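Local coordinates for glutaminase 1 (Escherichia coli, PDB 1U60), which catalyses the hydrolysis of L-glutamine to L-glutamate and ammonium, at residues S58-A63 and A277-P282; E65-V70 and I203-L208; T16-L21 and V296-K301; H141-Q144 and Q150-L153; A236-E241 and L267-G272. One frame throughout, in Å; residues are numbered along the deposited sequence.

Interaction 1 (S58-A63 and A277-P282); sequences SDYRFA and AAFSPP. With EDO (1,2-ethanediol), chain I.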
# COMPACT_ATOMS: atom_id res chain seq x y z
N SER A 58 -17.76 -22.00 -9.90
CA SER A 58 -17.03 -20.97 -10.61
C SER A 58 -17.78 -20.32 -11.80
O SER A 58 -17.30 -19.32 -12.34
CB SER A 58 -15.68 -21.53 -11.06
OG SER A 58 -15.85 -22.59 -11.99
N ASP A 59 -18.91 -20.90 -12.21
CA ASP A 59 -19.80 -20.27 -13.19
C ASP A 59 -20.91 -19.39 -12.57
O ASP A 59 -21.58 -18.67 -13.29
CB ASP A 59 -20.46 -21.36 -14.05
CG ASP A 59 -21.16 -20.80 -15.25
OD1 ASP A 59 -20.46 -20.33 -16.18
OD2 ASP A 59 -22.41 -20.78 -15.35
N TYR A 60 -21.11 -19.48 -11.25
CA TYR A 60 -22.20 -18.79 -10.58
C TYR A 60 -21.97 -17.29 -10.61
O TYR A 60 -20.93 -16.84 -10.10
CB TYR A 60 -22.34 -19.26 -9.15
CG TYR A 60 -23.61 -18.76 -8.52
CD1 TYR A 60 -24.77 -19.51 -8.57
CD2 TYR A 60 -23.64 -17.51 -7.87
CE1 TYR A 60 -25.96 -19.05 -8.00
CE2 TYR A 60 -24.82 -17.04 -7.28
CZ TYR A 60 -25.97 -17.81 -7.35
OH TYR A 60 -27.17 -17.38 -6.77
N ARG A 61 -22.92 -16.54 -11.19
CA ARG A 61 -22.74 -15.09 -11.39
C ARG A 61 -23.32 -14.32 -10.20
O ARG A 61 -24.51 -14.45 -9.87
CB ARG A 61 -23.36 -14.64 -12.68
CG ARG A 61 -22.73 -15.22 -13.96
CD ARG A 61 -23.75 -15.25 -15.25
NE ARG A 61 -23.13 -16.00 -16.40
CZ ARG A 61 -21.99 -15.51 -16.91
NH1 ARG A 61 -21.59 -14.39 -16.38
NH2 ARG A 61 -21.29 -16.07 -17.89
N PHE A 62 -22.44 -13.53 -9.55
CA PHE A 62 -22.74 -12.79 -8.32
C PHE A 62 -22.56 -11.30 -8.65
O PHE A 62 -21.98 -10.94 -9.68
CB PHE A 62 -21.81 -13.19 -7.14
CG PHE A 62 -20.31 -13.10 -7.46
CD1 PHE A 62 -19.64 -14.21 -8.01
CD2 PHE A 62 -19.60 -11.95 -7.22
CE1 PHE A 62 -18.31 -14.15 -8.33
CE2 PHE A 62 -18.27 -11.89 -7.50
CZ PHE A 62 -17.61 -12.97 -8.07
N ALA A 63 -23.07 -10.43 -7.78
CA ALA A 63 -23.03 -8.96 -8.04
C ALA A 63 -21.62 -8.44 -7.88
O ALA A 63 -20.95 -8.76 -6.91
CB ALA A 63 -24.01 -8.22 -7.10
N ALA A 277 -8.91 -15.21 -8.38
CA ALA A 277 -10.15 -14.71 -7.79
C ALA A 277 -10.85 -15.80 -7.01
O ALA A 277 -10.68 -17.00 -7.26
CB ALA A 277 -11.06 -14.17 -8.83
N ALA A 278 -11.69 -15.37 -6.09
CA ALA A 278 -12.61 -16.30 -5.41
C ALA A 278 -13.89 -15.62 -5.06
O ALA A 278 -13.99 -14.41 -5.12
CB ALA A 278 -11.94 -16.83 -4.15
N PHE A 279 -14.89 -16.42 -4.65
CA PHE A 279 -16.17 -15.95 -4.28
C PHE A 279 -16.74 -16.82 -3.19
O PHE A 279 -16.66 -18.06 -3.26
CB PHE A 279 -17.06 -15.95 -5.52
CG PHE A 279 -18.52 -16.11 -5.25
CD1 PHE A 279 -19.26 -15.10 -4.68
CD2 PHE A 279 -19.18 -17.27 -5.68
CE1 PHE A 279 -20.60 -15.25 -4.47
CE2 PHE A 279 -20.52 -17.44 -5.50
CZ PHE A 279 -21.26 -16.43 -4.90
N SER A 280 -17.29 -16.14 -2.18
CA SER A 280 -18.30 -16.73 -1.33
C SER A 280 -19.10 -15.63 -0.62
O SER A 280 -18.49 -14.66 -0.11
CB SER A 280 -17.68 -17.66 -0.30
OG SER A 280 -18.74 -18.47 0.28
N PRO A 281 -20.44 -15.74 -0.57
CA PRO A 281 -21.24 -14.63 -0.04
C PRO A 281 -20.97 -14.16 1.39
O PRO A 281 -21.11 -12.97 1.58
CB PRO A 281 -22.69 -15.16 -0.19
CG PRO A 281 -22.61 -16.17 -1.37
CD PRO A 281 -21.30 -16.80 -1.17
N PRO A 282 -20.66 -15.01 2.37
CA PRO A 282 -20.48 -14.49 3.74
C PRO A 282 -19.28 -13.56 3.88
O PRO A 282 -18.18 -13.96 3.53
CB PRO A 282 -20.35 -15.76 4.57
CG PRO A 282 -21.11 -16.80 3.78
CD PRO A 282 -20.64 -16.48 2.35
C1 EDO I . -17.17 -20.28 -17.37
O1 EDO I . -17.87 -20.58 -16.12
C2 EDO I . -16.90 -18.79 -17.55
O2 EDO I . -18.06 -17.99 -17.87
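The rings of Phe62 and Phe279 lie flat on one another in an offset stack, with centroids 4.3 Å apart and planes only 6° from parallel. The two side chains run past each other in opposite directions. As a result, Phe62 CB sits 3.6 Å from Phe279 CE1, and Phe279 CB lies 3.6 Å from Phe62 CE1. At the centre of the overlap CD1 of Phe62 meets CD1 of Phe279 at 3.5 Å, each atom above the other ring but shifted toward its rim. Phe62 reaches this position through a less common rotamer: its CG is lodged between the backbone N and the carbonyl carbon (chi1 53°). Tyr60 brings a second, looser contact, its CD2 standing 3.9 Å from Phe279 CE2 at the end of the ring remote from the backbone. Arg61, between Tyr60 and Phe62 in the chain, points the other way and makes a salt bridge with Glu204. Near the start of the same segment, Asp59 OD1 accepts a 2.6 Å hydrogen bond from O1 of a 1,2-ethanediol molecule, probably a crystallisation additive, which Asn201 also holds. The stack joins two sheets: Phe62, on short strand 62-63, is bonded through its backbone to Leu200, whereas Phe279 ends strand 274-279 and is bonded to Ala42. Thr202, at the start of helix 202-213, touches both phenylalanine side chains.

Interaction 2 (E65-V70 and I203-L208); sequences ESISKV and IELATL
Ile67 is the bump of this contact, and the branched ends of Leu205 and Leu208 form the hollow that receives it. Its CG2 methyl enters between the two leucines, 3.8 Å from Leu205 CD1 and 4.0 Å from Leu208 CD2. Of the two, Leu205 meets the longer branch, with Ile67 CD1 3.9 Å from Leu205 CD2, and these side chains cross at about a right angle. With chi1 at -62°, Ile67 has CG1 beside the backbone N and CG2 trans to it, spreading both branches over the neighbouring helix. One turn on, Val70 CG1 approaches Leu208 CD1 more loosely, at 4.5 Å. The same three-residue step on both segments pairs Ile67 with Leu205 (CA to CA 9.0 Å) and Val70 with Leu208 (CA to CA 9.2 Å). The polar groups of 65-70 point elsewhere: Ser66, predicted to bind the substrate, and Lys69, spaced from it as in the Ser-x-x-Lys motif of the beta-lactamase clan, both bond to the hydroxyl of Tyr244. Since no hydrogen bond or charge crosses the interface, the fit rests on dispersion and water exclusion, consistent with an apolar layer beside the predicted substrate site.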
# COMPACT_ATOMS: atom_id res chain seq x y z
N GLU A 65 -20.59 -5.32 -7.51
CA GLU A 65 -20.60 -4.30 -6.51
C GLU A 65 -19.32 -3.46 -6.56
O GLU A 65 -18.92 -3.07 -7.64
CB GLU A 65 -20.90 -4.95 -5.15
CG GLU A 65 -22.32 -5.55 -5.11
CD GLU A 65 -23.41 -4.49 -4.99
OE1 GLU A 65 -23.07 -3.27 -4.84
OE2 GLU A 65 -24.58 -4.87 -5.01
N SER A 66 -18.61 -3.27 -5.43
CA SER A 66 -17.55 -2.27 -5.45
C SER A 66 -16.33 -2.76 -6.23
O SER A 66 -15.39 -1.99 -6.50
CB SER A 66 -17.18 -1.78 -4.05
OG SER A 66 -16.61 -2.83 -3.41
N ILE A 67 -16.29 -4.00 -6.68
CA ILE A 67 -15.21 -4.36 -7.59
C ILE A 67 -15.27 -3.53 -8.87
O ILE A 67 -14.23 -3.29 -9.53
CB ILE A 67 -15.17 -5.92 -7.86
CG1 ILE A 67 -14.92 -6.71 -6.54
CG2 ILE A 67 -14.10 -6.23 -8.86
CD1 ILE A 67 -15.16 -8.16 -6.66
N SER A 68 -16.48 -3.07 -9.23
CA SER A 68 -16.67 -2.14 -10.34
C SER A 68 -15.76 -0.89 -10.28
O SER A 68 -15.42 -0.34 -11.32
CB SER A 68 -18.13 -1.69 -10.37
OG SER A 68 -18.41 -0.84 -9.28
N LYS A 69 -15.31 -0.51 -9.07
CA LYS A 69 -14.43 0.66 -8.87
C LYS A 69 -13.14 0.51 -9.67
O LYS A 69 -12.59 1.50 -10.19
CB LYS A 69 -14.15 0.92 -7.40
CG LYS A 69 -15.41 1.11 -6.56
CD LYS A 69 -15.02 1.21 -5.07
CE LYS A 69 -16.20 1.59 -4.19
NZ LYS A 69 -15.78 1.42 -2.74
N VAL A 70 -12.67 -0.74 -9.83
CA VAL A 70 -11.39 -0.98 -10.51
C VAL A 70 -11.62 -0.69 -12.00
O VAL A 70 -10.76 -0.09 -12.68
CB VAL A 70 -10.90 -2.42 -10.26
CG1 VAL A 70 -9.72 -2.75 -11.17
CG2 VAL A 70 -10.56 -2.62 -8.82
N ILE A 203 -14.66 -16.98 -12.74
CA ILE A 203 -13.74 -16.99 -13.87
C ILE A 203 -13.65 -15.61 -14.49
O ILE A 203 -12.57 -15.18 -14.89
CB ILE A 203 -14.10 -18.13 -14.83
CG1 ILE A 203 -13.63 -19.45 -14.17
CG2 ILE A 203 -13.37 -18.01 -16.15
CD1 ILE A 203 -14.14 -20.67 -14.81
N GLU A 204 -14.79 -14.94 -14.64
CA GLU A 204 -14.83 -13.59 -15.16
C GLU A 204 -14.07 -12.62 -14.28
O GLU A 204 -13.32 -11.79 -14.76
CB GLU A 204 -16.27 -13.17 -15.37
CG GLU A 204 -16.84 -13.94 -16.57
CD GLU A 204 -18.37 -13.91 -16.70
OE1 GLU A 204 -19.09 -13.55 -15.72
OE2 GLU A 204 -18.83 -14.32 -17.81
N LEU A 205 -14.22 -12.77 -12.96
CA LEU A 205 -13.45 -11.94 -12.03
C LEU A 205 -11.96 -12.17 -12.16
O LEU A 205 -11.18 -11.21 -12.20
CB LEU A 205 -13.93 -12.13 -10.61
CG LEU A 205 -13.26 -11.34 -9.49
CD1 LEU A 205 -13.34 -9.84 -9.85
CD2 LEU A 205 -13.88 -11.58 -8.13
N ALA A 206 -11.55 -13.43 -12.23
CA ALA A 206 -10.16 -13.77 -12.46
C ALA A 206 -9.64 -13.26 -13.77
O ALA A 206 -8.47 -12.93 -13.89
CB ALA A 206 -9.91 -15.28 -12.32
N THR A 207 -10.52 -13.16 -14.78
CA THR A 207 -10.15 -12.59 -16.06
C THR A 207 -9.83 -11.10 -15.97
O THR A 207 -8.87 -10.64 -16.58
CB THR A 207 -11.27 -12.83 -17.06
OG1 THR A 207 -11.50 -14.25 -17.23
CG2 THR A 207 -10.87 -12.31 -18.41
N LEU A 208 -10.64 -10.34 -15.22
CA LEU A 208 -10.32 -8.94 -14.92
C LEU A 208 -8.91 -8.88 -14.35
O LEU A 208 -8.09 -8.07 -14.81
CB LEU A 208 -11.32 -8.37 -13.93
CG LEU A 208 -10.96 -7.02 -13.22
CD1 LEU A 208 -10.68 -5.89 -14.21
CD2 LEU A 208 -12.03 -6.60 -12.25

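Interaction 3 (T16-L21 and V296-K301); sequences TQFHSL and VASVAK
Two helices from opposite ends of the chain, 4-18 and 290-303, come together side by side at the protein surface, where Phe18 and Gln17 of the first meet Ser298 of the second. Direct contact is slight. Phe18 CE2 lies 4.0 Å from Ser298 CB, and the ring approaches the serine obliquely. Within its own segment, CG of Gln17 rests 3.4 Å above one face of the Phe18 ring, displaced toward the rim. Gln17 itself is drawn out almost straight (chi1 176°, chi2 166°), which carries its amide oxygen toward the second helix. The remaining gap, 4.4 Å from Gln17 OE1 to Ser298 OG, is too long for a hydrogen bond and is bridged by water. This molecule donates to Gln17 OE1 at 3.2 Å and lies 2.6 Å from Ser298 OG, which is also bonded to the side chain of Gln302. Helix 290-303 lies directly on the five-stranded antiparallel sheet, Val296 and Val299 touching strand 274-279. Helix 4-18 packs on that helix in turn, its Ala14 against Ser298 and Val299, consistent with the beta-lactamase fold, in which helices from the two chain ends pack together on the sheet. From Phe18 to Leu21 the chain makes a type I beta turn, closed by Leu21 N bonding to Phe18 O at 3.1 Å.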
# COMPACT_ATOMS: atom_id res chain seq x y z
N THR A 16 -10.64 -27.11 -1.34
CA THR A 16 -10.86 -28.21 -0.35
C THR A 16 -10.68 -27.71 1.05
O THR A 16 -11.51 -27.97 1.93
CB THR A 16 -9.97 -29.40 -0.62
OG1 THR A 16 -10.23 -29.91 -1.94
CG2 THR A 16 -10.26 -30.58 0.39
N GLN A 17 -9.62 -26.94 1.27
CA GLN A 17 -9.24 -26.48 2.59
C GLN A 17 -10.22 -25.46 3.17
O GLN A 17 -10.43 -25.42 4.40
CB GLN A 17 -7.80 -25.95 2.56
CG GLN A 17 -7.31 -25.34 3.87
CD GLN A 17 -5.79 -25.14 3.93
OE1 GLN A 17 -5.06 -25.38 2.95
NE2 GLN A 17 -5.31 -24.73 5.11
N PHE A 18 -10.82 -24.62 2.34
CA PHE A 18 -11.61 -23.48 2.84
C PHE A 18 -13.06 -23.37 2.39
O PHE A 18 -13.75 -22.51 2.92
CB PHE A 18 -10.88 -22.13 2.51
CG PHE A 18 -9.59 -21.97 3.21
CD1 PHE A 18 -9.57 -21.72 4.56
CD2 PHE A 18 -8.39 -22.10 2.54
CE1 PHE A 18 -8.39 -21.58 5.25
CE2 PHE A 18 -7.17 -21.97 3.23
CZ PHE A 18 -7.18 -21.71 4.58
N HIS A 19 -13.54 -24.19 1.45
CA HIS A 19 -14.82 -23.87 0.77
C HIS A 19 -16.02 -23.86 1.73
O HIS A 19 -17.04 -23.20 1.46
CB HIS A 19 -15.15 -24.78 -0.44
CG HIS A 19 -15.55 -26.17 -0.07
ND1 HIS A 19 -16.68 -26.46 0.67
CD2 HIS A 19 -14.97 -27.36 -0.33
CE1 HIS A 19 -16.76 -27.76 0.87
NE2 HIS A 19 -15.75 -28.33 0.26
N SER A 20 -15.90 -24.64 2.81
CA SER A 20 -17.01 -24.82 3.77
C SER A 20 -16.73 -24.15 5.12
O SER A 20 -17.40 -24.41 6.12
CB SER A 20 -17.23 -26.30 4.01
OG SER A 20 -16.13 -26.83 4.72
N LEU A 21 -15.72 -23.28 5.14
CA LEU A 21 -15.31 -22.59 6.35
C LEU A 21 -16.44 -21.68 6.83
O LEU A 21 -16.93 -20.88 6.07
CB LEU A 21 -14.07 -21.76 6.03
CG LEU A 21 -13.30 -21.15 7.18
CD1 LEU A 21 -12.42 -22.24 7.83
CD2 LEU A 21 -12.48 -19.94 6.66
N VAL A 296 -8.10 -17.15 -2.05
CA VAL A 296 -7.14 -16.41 -2.86
C VAL A 296 -5.76 -16.40 -2.19
O VAL A 296 -4.74 -16.66 -2.87
CB VAL A 296 -7.61 -14.98 -3.12
CG1 VAL A 296 -6.49 -14.15 -3.71
CG2 VAL A 296 -8.86 -14.96 -4.09
N ALA A 297 -5.71 -16.11 -0.89
CA ALA A 297 -4.45 -16.15 -0.16
C ALA A 297 -3.79 -17.51 -0.27
O ALA A 297 -2.58 -17.63 -0.42
CB ALA A 297 -4.68 -15.78 1.31
N SER A 298 -4.60 -18.57 -0.18
CA SER A 298 -4.06 -19.93 -0.27
C SER A 298 -3.38 -20.20 -1.62
O SER A 298 -2.26 -20.69 -1.69
CB SER A 298 -5.16 -20.95 -0.03
OG SER A 298 -4.61 -22.27 -0.20
N VAL A 299 -4.03 -19.84 -2.73
CA VAL A 299 -3.45 -20.04 -4.03
C VAL A 299 -2.11 -19.28 -4.12
O VAL A 299 -1.08 -19.83 -4.56
CB VAL A 299 -4.42 -19.60 -5.14
CG1 VAL A 299 -3.75 -19.64 -6.57
CG2 VAL A 299 -5.68 -20.48 -5.16
N ALA A 300 -2.14 -18.01 -3.68
CA ALA A 300 -0.98 -17.17 -3.81
C ALA A 300 0.16 -17.75 -2.94
O ALA A 300 1.33 -17.77 -3.37
CB ALA A 300 -1.29 -15.73 -3.39
N LYS A 301 -0.18 -18.27 -1.77
CA LYS A 301 0.85 -18.80 -0.86
C LYS A 301 1.43 -20.10 -1.42
O LYS A 301 2.63 -20.35 -1.37
CB LYS A 301 0.24 -19.09 0.50
CG LYS A 301 1.25 -19.59 1.52
CD LYS A 301 0.75 -19.40 2.95
CE LYS A 301 1.81 -19.85 3.97
NZ LYS A 301 1.29 -20.96 4.81
O HOH W 1 -3.10 -23.08 1.78

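Interaction 4 (H141-Q144 and Q150-L153); sequences HIQQ and QVAL
Gln144 and Val151 are joined by a single, nearly ideal hydrogen bond. The amide nitrogen NE2 of Gln144 reaches the carbonyl oxygen of Val151 at 2.9 Å, with an angle of 167° at the hydrogen. The donor approaches the oxygen almost head on, the angle at the carbonyl being 175°, and the acceptor lies practically in the plane of the glutamine amide. Because the chain of Gln144 is extended beyond CG, its CG methylene comes beside Val151, 4.2 Å from Val151 CB, and the amide lies beyond it. Gln143 adopts nearly the same conformation, with CG beside the backbone N and trans to the carbonyl carbon (chi1 -64°), but a helical step of one residue sends it in another direction. It crosses the side chain of Val151 at about a right angle. There the CG1 methyl of Val151 touches both the head and the root of the glutamine, 3.5 Å from Gln143 OE1 and 4.2 Å from Gln143 CB. The buried Gln143 amide is secured at both its polar atoms, OE1 by the hydroxyl of Thr198 and NE2 by the carbonyl oxygen of Gln195, which should hold its plane fixed. In this way the chain doubles back soon after helix 132-147 and is tied to the helix it has just left. Strand 152-153, weakly bonded, then joins the edge of a small antiparallel sheet through Ala152 and Leu199; Val151 packs on Thr198 and Leu200 of that central strand 198-200, while Gln143 touches Ser68 and Cys71 of helix 68-80.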
# COMPACT_ATOMS: atom_id res chain seq x y z
N HIS A 141 -19.18 -1.28 -21.12
CA HIS A 141 -18.31 -1.82 -22.17
C HIS A 141 -16.94 -2.18 -21.61
O HIS A 141 -16.41 -3.24 -21.90
CB HIS A 141 -18.20 -0.81 -23.31
CG HIS A 141 -17.45 -1.32 -24.48
ND1 HIS A 141 -17.95 -2.28 -25.33
CD2 HIS A 141 -16.21 -1.03 -24.93
CE1 HIS A 141 -17.06 -2.53 -26.28
NE2 HIS A 141 -15.99 -1.79 -26.05
N ILE A 142 -16.35 -1.30 -20.80
CA ILE A 142 -15.05 -1.65 -20.24
C ILE A 142 -15.10 -2.84 -19.29
O ILE A 142 -14.18 -3.69 -19.30
CB ILE A 142 -14.29 -0.46 -19.64
CG1 ILE A 142 -12.80 -0.78 -19.70
CG2 ILE A 142 -14.76 -0.11 -18.23
CD1 ILE A 142 -11.93 0.36 -19.22
N GLN A 143 -16.18 -2.96 -18.50
CA GLN A 143 -16.36 -4.17 -17.67
C GLN A 143 -16.37 -5.44 -18.55
O GLN A 143 -15.72 -6.40 -18.26
CB GLN A 143 -17.65 -4.12 -16.82
CG GLN A 143 -17.76 -3.08 -15.78
CD GLN A 143 -18.99 -3.27 -14.91
OE1 GLN A 143 -19.71 -4.28 -15.01
NE2 GLN A 143 -19.26 -2.28 -14.06
N GLN A 144 -17.12 -5.41 -19.66
CA GLN A 144 -17.15 -6.53 -20.57
C GLN A 144 -15.80 -6.80 -21.23
O GLN A 144 -15.38 -7.96 -21.38
CB GLN A 144 -18.26 -6.33 -21.62
CG GLN A 144 -19.68 -6.28 -21.02
CD GLN A 144 -20.75 -5.80 -22.01
OE1 GLN A 144 -20.44 -5.12 -23.02
NE2 GLN A 144 -22.03 -6.07 -21.68
N GLN A 150 -20.20 -11.53 -21.23
CA GLN A 150 -21.49 -11.89 -20.58
C GLN A 150 -21.80 -10.99 -19.37
O GLN A 150 -22.89 -11.10 -18.83
CB GLN A 150 -21.53 -13.37 -20.16
CG GLN A 150 -21.30 -14.37 -21.33
CD GLN A 150 -22.34 -14.21 -22.44
OE1 GLN A 150 -21.99 -14.12 -23.64
NE2 GLN A 150 -23.60 -14.16 -22.06
N VAL A 151 -20.86 -10.17 -18.93
CA VAL A 151 -21.11 -9.28 -17.79
C VAL A 151 -22.23 -8.34 -18.21
O VAL A 151 -22.17 -7.72 -19.29
CB VAL A 151 -19.86 -8.49 -17.42
CG1 VAL A 151 -20.19 -7.42 -16.41
CG2 VAL A 151 -18.83 -9.43 -16.89
N ALA A 152 -23.26 -8.23 -17.38
CA ALA A 152 -24.46 -7.49 -17.72
C ALA A 152 -25.21 -7.02 -16.48
O ALA A 152 -25.14 -7.65 -15.44
CB ALA A 152 -25.38 -8.36 -18.60
N LEU A 153 -25.89 -5.89 -16.60
CA LEU A 153 -26.67 -5.32 -15.50
C LEU A 153 -27.80 -6.31 -15.10
O LEU A 153 -28.49 -6.88 -15.95
CB LEU A 153 -27.25 -3.97 -15.95
CG LEU A 153 -27.99 -3.16 -14.88
CD1 LEU A 153 -27.09 -2.39 -14.09
CD2 LEU A 153 -28.95 -2.22 -15.56

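Interaction 5 (A236-E241 and L267-G272); sequences AEMMME and LAVVPG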
# COMPACT_ATOMS: atom_id res chain seq x y z
N ALA A 236 -1.54 0.03 -7.84
CA ALA A 236 -1.12 0.80 -6.68
C ALA A 236 -2.34 1.20 -5.87
O ALA A 236 -2.36 1.04 -4.63
CB ALA A 236 -0.35 2.03 -7.09
N GLU A 237 -3.37 1.69 -6.55
CA GLU A 237 -4.60 2.08 -5.86
C GLU A 237 -5.21 0.88 -5.12
O GLU A 237 -5.65 1.04 -3.96
CB GLU A 237 -5.61 2.69 -6.83
CG GLU A 237 -5.20 4.04 -7.51
CD GLU A 237 -5.39 5.30 -6.73
OE1 GLU A 237 -5.49 5.28 -5.46
OE2 GLU A 237 -5.41 6.40 -7.42
N MET A 238 -5.23 -0.27 -5.78
CA MET A 238 -5.72 -1.50 -5.17
C MET A 238 -4.88 -1.85 -3.92
O MET A 238 -5.45 -2.19 -2.88
CB MET A 238 -5.70 -2.65 -6.16
CG MET A 238 -6.82 -2.55 -7.23
SD MET A 238 -6.58 -3.65 -8.63
CE MET A 238 -6.80 -5.26 -7.86
N MET A 239 -3.55 -1.77 -4.00
CA MET A 239 -2.73 -2.14 -2.85
C MET A 239 -3.09 -1.24 -1.68
O MET A 239 -3.07 -1.69 -0.54
CB MET A 239 -1.23 -2.02 -3.16
CG MET A 239 -0.29 -2.59 -2.06
SD MET A 239 -0.26 -4.29 -1.86
CE MET A 239 0.22 -4.82 -3.31
N MET A 240 -3.39 0.04 -1.94
CA MET A 240 -3.58 0.95 -0.83
C MET A 240 -4.95 0.84 -0.16
O MET A 240 -5.09 1.08 1.02
CB MET A 240 -3.30 2.38 -1.26
CG MET A 240 -1.93 2.61 -1.87
SD MET A 240 -0.49 2.16 -0.92
CE MET A 240 -0.78 3.19 0.60
N GLU A 241 -5.97 0.47 -0.91
CA GLU A 241 -7.36 0.61 -0.43
C GLU A 241 -8.35 -0.47 -0.88
O GLU A 241 -9.50 -0.43 -0.48
CB GLU A 241 -7.85 1.98 -0.93
CG GLU A 241 -9.17 2.49 -0.42
CD GLU A 241 -9.17 2.72 1.09
OE1 GLU A 241 -8.37 3.56 1.57
OE2 GLU A 241 -10.03 2.13 1.78
N LEU A 267 -10.56 -10.36 -5.61
CA LEU A 267 -9.61 -10.42 -6.74
C LEU A 267 -8.22 -10.13 -6.25
O LEU A 267 -8.00 -9.21 -5.44
CB LEU A 267 -10.00 -9.33 -7.72
CG LEU A 267 -9.04 -9.03 -8.89
CD1 LEU A 267 -8.98 -10.22 -9.84
CD2 LEU A 267 -9.49 -7.75 -9.57
N ALA A 268 -7.25 -10.84 -6.79
CA ALA A 268 -5.87 -10.44 -6.64
C ALA A 268 -5.12 -10.54 -7.97
O ALA A 268 -5.43 -11.37 -8.81
CB ALA A 268 -5.20 -11.28 -5.63
N VAL A 269 -4.12 -9.69 -8.14
CA VAL A 269 -3.33 -9.68 -9.37
C VAL A 269 -1.88 -10.03 -9.06
O VAL A 269 -1.27 -9.42 -8.20
CB VAL A 269 -3.39 -8.28 -10.02
CG1 VAL A 269 -2.55 -8.27 -11.30
CG2 VAL A 269 -4.84 -7.93 -10.27
N VAL A 270 -1.32 -10.97 -9.82
CA VAL A 270 0.11 -11.27 -9.82
C VAL A 270 0.70 -10.60 -11.08
O VAL A 270 0.50 -11.10 -12.20
CB VAL A 270 0.42 -12.80 -9.79
CG1 VAL A 270 1.91 -13.04 -9.63
CG2 VAL A 270 -0.32 -13.48 -8.65
N PRO A 271 1.33 -9.44 -10.93
CA PRO A 271 1.78 -8.67 -12.10
C PRO A 271 2.67 -9.54 -13.00
O PRO A 271 3.63 -10.22 -12.53
CB PRO A 271 2.58 -7.49 -11.47
CG PRO A 271 2.06 -7.36 -10.12
CD PRO A 271 1.71 -8.77 -9.68
N GLY A 272 2.35 -9.55 -14.28
CA GLY A 272 3.05 -10.37 -15.26
C GLY A 272 2.67 -11.83 -15.35
O GLY A 272 3.18 -12.54 -16.24
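No ring or planar side-chain group takes part where Met238 meets Leu267 and Val269, so there is no face or edge to assign; the contact is made by methyl groups alone. It belongs to the packing of helix 231-241 against strand 265-270 of the five-stranded antiparallel sheet, in a fold of the beta-lactamase clan. Met238 supplies the reach. The backbones come nearest where Met238 CA stands 9.1 Å from Ala268 CA, and the thioether spans that space, bringing CE down between two residues of the strand. The chain leaves the helix with CG beside the backbone N and runs straight through chi2, then bends at the sulfur (chi3 67°), which turns the terminal methyl aside. Leu267 and Val269, two positions apart on the strand, point to the same side of the sheet, and Met238 crosses both at about a right angle. Helix 202-213 completes the layer: Leu205 and Leu208 touch Leu267, whereas Leu212 and Ala213 touch Val269. Val70 also packs on Met238. Next to this core lies the subunit interface, where Met239 packs on Phe308 and Pro271 on Val307, both of the second subunit. The methyl of Met238 is shared almost evenly, its CE lying 4.0 Å from Leu267 CD2 and 4.1 Å from the CG2 branch of Val269.

How the interactions relate
Four of the five contacts are buried; interaction 3 lies at the surface, and there water mediates what side chains fail to reach. Interactions 1, 2, 3 and 5 all involve the five-stranded sheet or a helix packed on it: Val296 of interaction 3 touches both Ala278 of interaction 1 and Ala268 of interaction 5. Interaction 2 is the most central, and from the same helix Leu205 and Ala206 pack on Ala277 of interaction 1. Chemistry follows position: aliphatic methyls meet in interactions 2 and 5, stacked aromatics in interaction 1. Interaction 4, about 21 Å from interaction 5 between centres, is instead a local closure with a directed hydrogen bond.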